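Local coordinates for beta-lactamase-like protein (Koribacter versatilis, PDB 6B9V) that probably acts as a metal-dependent diphosphatase of the PhnP family, in the metallo-beta-lactamase superfamily, that cleaves reactive FAD photoproducts, at residues K49-D54 with I71-Y76. Numbering follows the deposited sequence.
Sequences KLVLID and IDAIVY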
ATOM      1  N   LYS A  49     -20.666  14.115   5.680  1.00 19.69           N
ATOM      2  CA  LYS A  49     -19.255  14.374   5.406  1.00 18.27           C
ATOM      3  C   LYS A  49     -18.390  13.228   5.934  1.00 20.39           C
ATOM      4  O   LYS A  49     -18.784  12.512   6.867  1.00 22.52           O
ATOM      5  CB  LYS A  49     -18.799  15.701   6.054  1.00 20.54           C
ATOM      6  CG  LYS A  49     -19.590  16.931   5.659  1.00 31.84           C
ATOM      7  CD  LYS A  49     -19.422  17.264   4.183  1.00 35.37           C
ATOM      8  CE  LYS A  49     -20.171  18.544   3.827  1.00 40.07           C
ATOM      9  NZ  LYS A  49     -21.598  18.449   4.210  1.00 37.63           N
ATOM     10  N   LEU A  50     -17.206  13.083   5.340  1.00 17.18           N
ATOM     11  CA  LEU A  50     -16.228  12.080   5.745  1.00 18.05           C
ATOM     12  C   LEU A  50     -14.844  12.721   5.884  1.00 21.13           C
ATOM     13  O   LEU A  50     -14.305  13.280   4.924  1.00 18.42           O
ATOM     14  CB  LEU A  50     -16.194  10.927   4.732  1.00 17.70           C
ATOM     15  CG  LEU A  50     -15.440   9.622   5.043  1.00 16.92           C
ATOM     16  CD1 LEU A  50     -15.885   8.526   4.073  1.00 18.78           C
ATOM     17  CD2 LEU A  50     -13.926   9.797   4.962  1.00 17.25           C
ATOM     18  N   VAL A  51     -14.271  12.620   7.080  1.00 18.31           N
ATOM     19  CA  VAL A  51     -12.952  13.173   7.361  1.00 14.09           C
ATOM     20  C   VAL A  51     -12.000  12.035   7.682  1.00 17.29           C
ATOM     21  O   VAL A  51     -12.279  11.211   8.538  1.00 19.61           O
ATOM     22  CB  VAL A  51     -12.998  14.188   8.517  1.00 16.67           C
ATOM     23  CG1 VAL A  51     -11.593  14.656   8.885  1.00 18.57           C
ATOM     24  CG2 VAL A  51     -13.889  15.388   8.122  1.00 22.46           C
ATOM     25  N   LEU A  52     -10.896  11.971   6.948  1.00 14.64           N
ATOM     26  CA  LEU A  52      -9.944  10.879   7.079  1.00 20.38           C
ATOM     27  C   LEU A  52      -8.732  11.337   7.874  1.00 18.21           C
ATOM     28  O   LEU A  52      -8.195  12.413   7.617  1.00 18.37           O
ATOM     29  CB  LEU A  52      -9.511  10.388   5.693  1.00 19.06           C
ATOM     30  CG  LEU A  52      -8.422   9.326   5.622  1.00 23.74           C
ATOM     31  CD1 LEU A  52      -8.906   8.026   6.245  1.00 22.78           C
ATOM     32  CD2 LEU A  52      -8.009   9.114   4.165  1.00 22.70           C
ATOM     33  N   ILE A  53      -8.294  10.522   8.828  1.00 15.42           N
ATOM     34  CA  ILE A  53      -7.083  10.847   9.564  1.00 12.94           C
ATOM     35  C   ILE A  53      -6.016   9.869   9.120  1.00 15.96           C
ATOM     36  O   ILE A  53      -6.098   8.668   9.435  1.00 15.15           O
ATOM     37  CB  ILE A  53      -7.274  10.786  11.107  1.00 15.64           C
ATOM     38  CG1 ILE A  53      -8.361  11.770  11.549  1.00 18.63           C
ATOM     39  CG2 ILE A  53      -5.958  11.115  11.818  1.00 17.35           C
ATOM     40  CD1 ILE A  53      -8.568  11.820  13.061  1.00 20.97           C
ATOM     41  N   ASP A  54      -5.057  10.413   8.359  1.00 13.42           N
ATOM     42  CA  ASP A  54      -3.875   9.716   7.802  1.00 12.60           C
ATOM     43  C   ASP A  54      -4.217   8.842   6.587  1.00 17.01           C
ATOM     44  O   ASP A  54      -5.314   8.311   6.470  1.00 17.40           O
ATOM     45  CB  ASP A  54      -3.164   8.880   8.885  1.00 18.21           C
ATOM     46  CG  ASP A  54      -2.411   9.752   9.897  1.00 17.20           C
ATOM     47  OD1 ASP A  54      -2.158  10.937   9.590  1.00 19.02           O
ATOM     48  OD2 ASP A  54      -2.067   9.261  10.992  1.00 15.25           O
ATOM     49  N   ILE A  71     -14.110  11.639  -0.189  1.00 21.91           N
ATOM     50  CA  ILE A  71     -13.424  12.132   1.001  1.00 23.14           C
ATOM     51  C   ILE A  71     -13.540  13.646   1.054  1.00 21.04           C
ATOM     52  O   ILE A  71     -13.151  14.327   0.111  1.00 25.38           O
ATOM     53  CB  ILE A  71     -11.937  11.749   1.015  1.00 22.70           C
ATOM     54  CG1 ILE A  71     -11.761  10.228   0.979  1.00 24.27           C
ATOM     55  CG2 ILE A  71     -11.252  12.359   2.249  1.00 23.27           C
ATOM     56  CD1 ILE A  71     -10.332   9.802   0.634  1.00 27.18           C
ATOM     57  N   ASP A  72     -14.069  14.184   2.150  1.00 17.32           N
ATOM     58  CA  ASP A  72     -14.251  15.629   2.215  1.00 15.85           C
ATOM     59  C   ASP A  72     -13.033  16.376   2.734  1.00 24.32           C
ATOM     60  O   ASP A  72     -12.815  17.534   2.385  1.00 22.43           O
ATOM     61  CB  ASP A  72     -15.489  15.950   3.049  1.00 20.06           C
ATOM     62  CG  ASP A  72     -16.756  15.399   2.404  1.00 30.43           C
ATOM     63  OD1 ASP A  72     -17.265  16.041   1.455  1.00 28.79           O
ATOM     64  OD2 ASP A  72     -17.205  14.300   2.807  1.00 22.94           O
ATOM     65  N   ALA A  73     -12.249  15.724   3.576  1.00 19.72           N
ATOM     66  CA  ALA A  73     -11.021  16.317   4.061  1.00 16.43           C
ATOM     67  C   ALA A  73     -10.112  15.213   4.579  1.00 20.24           C
ATOM     68  O   ALA A  73     -10.584  14.171   5.043  1.00 16.01           O
ATOM     69  CB  ALA A  73     -11.317  17.355   5.164  1.00 17.55           C
ATOM     70  N   ILE A  74      -8.804  15.438   4.470  1.00 19.88           N
ATOM     71  CA  ILE A  74      -7.814  14.539   5.044  1.00 21.87           C
ATOM     72  C   ILE A  74      -6.964  15.306   6.048  1.00 21.19           C
ATOM     73  O   ILE A  74      -6.485  16.410   5.764  1.00 19.70           O
ATOM     74  CB  ILE A  74      -6.909  13.916   3.957  1.00 20.21           C
ATOM     75  CG1 ILE A  74      -7.770  13.145   2.948  1.00 19.57           C
ATOM     76  CG2 ILE A  74      -5.819  13.026   4.599  1.00 21.11           C
ATOM     77  CD1 ILE A  74      -7.029  12.623   1.748  1.00 21.70           C
ATOM     78  N   VAL A  75      -6.788  14.724   7.224  1.00 19.31           N
ATOM     79  CA  VAL A  75      -6.022  15.354   8.294  1.00 17.19           C
ATOM     80  C   VAL A  75      -4.850  14.446   8.679  1.00 14.47           C
ATOM     81  O   VAL A  75      -5.054  13.252   8.888  1.00 16.72           O
ATOM     82  CB  VAL A  75      -6.911  15.617   9.529  1.00 20.21           C
ATOM     83  CG1 VAL A  75      -6.095  16.260  10.648  1.00 23.73           C
ATOM     84  CG2 VAL A  75      -8.071  16.531   9.159  1.00 19.18           C
ATOM     85  N   TYR A  76      -3.639  14.999   8.771  1.00 14.99           N
ATOM     86  CA  TYR A  76      -2.463  14.196   9.111  1.00 14.77           C
ATOM     87  C   TYR A  76      -1.966  14.371  10.547  1.00 14.05           C
ATOM     88  O   TYR A  76      -1.871  15.498  11.046  1.00 17.57           O
ATOM     89  CB  TYR A  76      -1.309  14.517   8.152  1.00 16.03           C
ATOM     90  CG  TYR A  76      -1.536  13.913   6.781  1.00 18.79           C
ATOM     91  CD1 TYR A  76      -2.152  14.646   5.774  1.00 15.91           C
ATOM     92  CD2 TYR A  76      -1.160  12.608   6.508  1.00 16.50           C
ATOM     93  CE1 TYR A  76      -2.379  14.093   4.512  1.00 18.12           C
ATOM     94  CE2 TYR A  76      -1.386  12.041   5.264  1.00 13.64           C
ATOM     95  CZ  TYR A  76      -1.984  12.798   4.260  1.00 18.21           C
ATOM     96  OH  TYR A  76      -2.218  12.245   3.010  1.00 16.53           O
TER
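With CG set anti to its own carbonyl carbon (chi1 -63°), Asp72 turns its carboxylate onto the backbone of Lys49 and Leu50, where OD2 accepts the Leu50 N-H at 2.8 Å, on its anti side and somewhat out of the carboxylate plane. Aspartate suits this place because its short arm takes an N-H that a backbone carbonyl would receive in a regular parallel pair; Ile71 O lies far from Leu50 N. Lys49, bent at chi2, lays its methylenes across the same carboxylate at about a right angle, CD lying 3.7 Å from Asp72 OD1. Lys49 NZ stays 5.7 Å from Asp72 OD1, so no salt bridge forms and any attraction is only long-range.

Beyond this start the strands run parallel. Leu50 O accepts Asp72 N at 2.9 Å and Ala73 N only weakly; then Leu52 grips both sides of Ile74, its N-H bonding to Ala73 O and its O receiving Val75 N at 2.7 Å, nearly straight. Asp54 N closes the series on Val75 O.

Beta-branched Val51, Ile53, Ile74 and Val75 favour such extended backbone. On one face Val51 CG1 meets Val75 CG2 at 4.0 Å, diagonally and beside the small Ala73, and Leu148 covers all three. On the other, Leu52's longer chain brings CD2 to Ile74 CG1 at 4.2 Å and also to Ile71 CD1.

Asp54's two oxygens serve different neighbours: OD1 comes within 3.3 Å of Tyr76 CA, oblique to the ring, while OD2 bonds to Thr77 OG1 and His83 ND1. Joined through helix 59-66, the strands form a beta-alpha-beta unit of the metallo-beta-lactamase fold. His83 is a manganese ligand, consistent with a second-shell role in which Asp54 would hold the imidazole's rotation and may make it a more electron-rich donor.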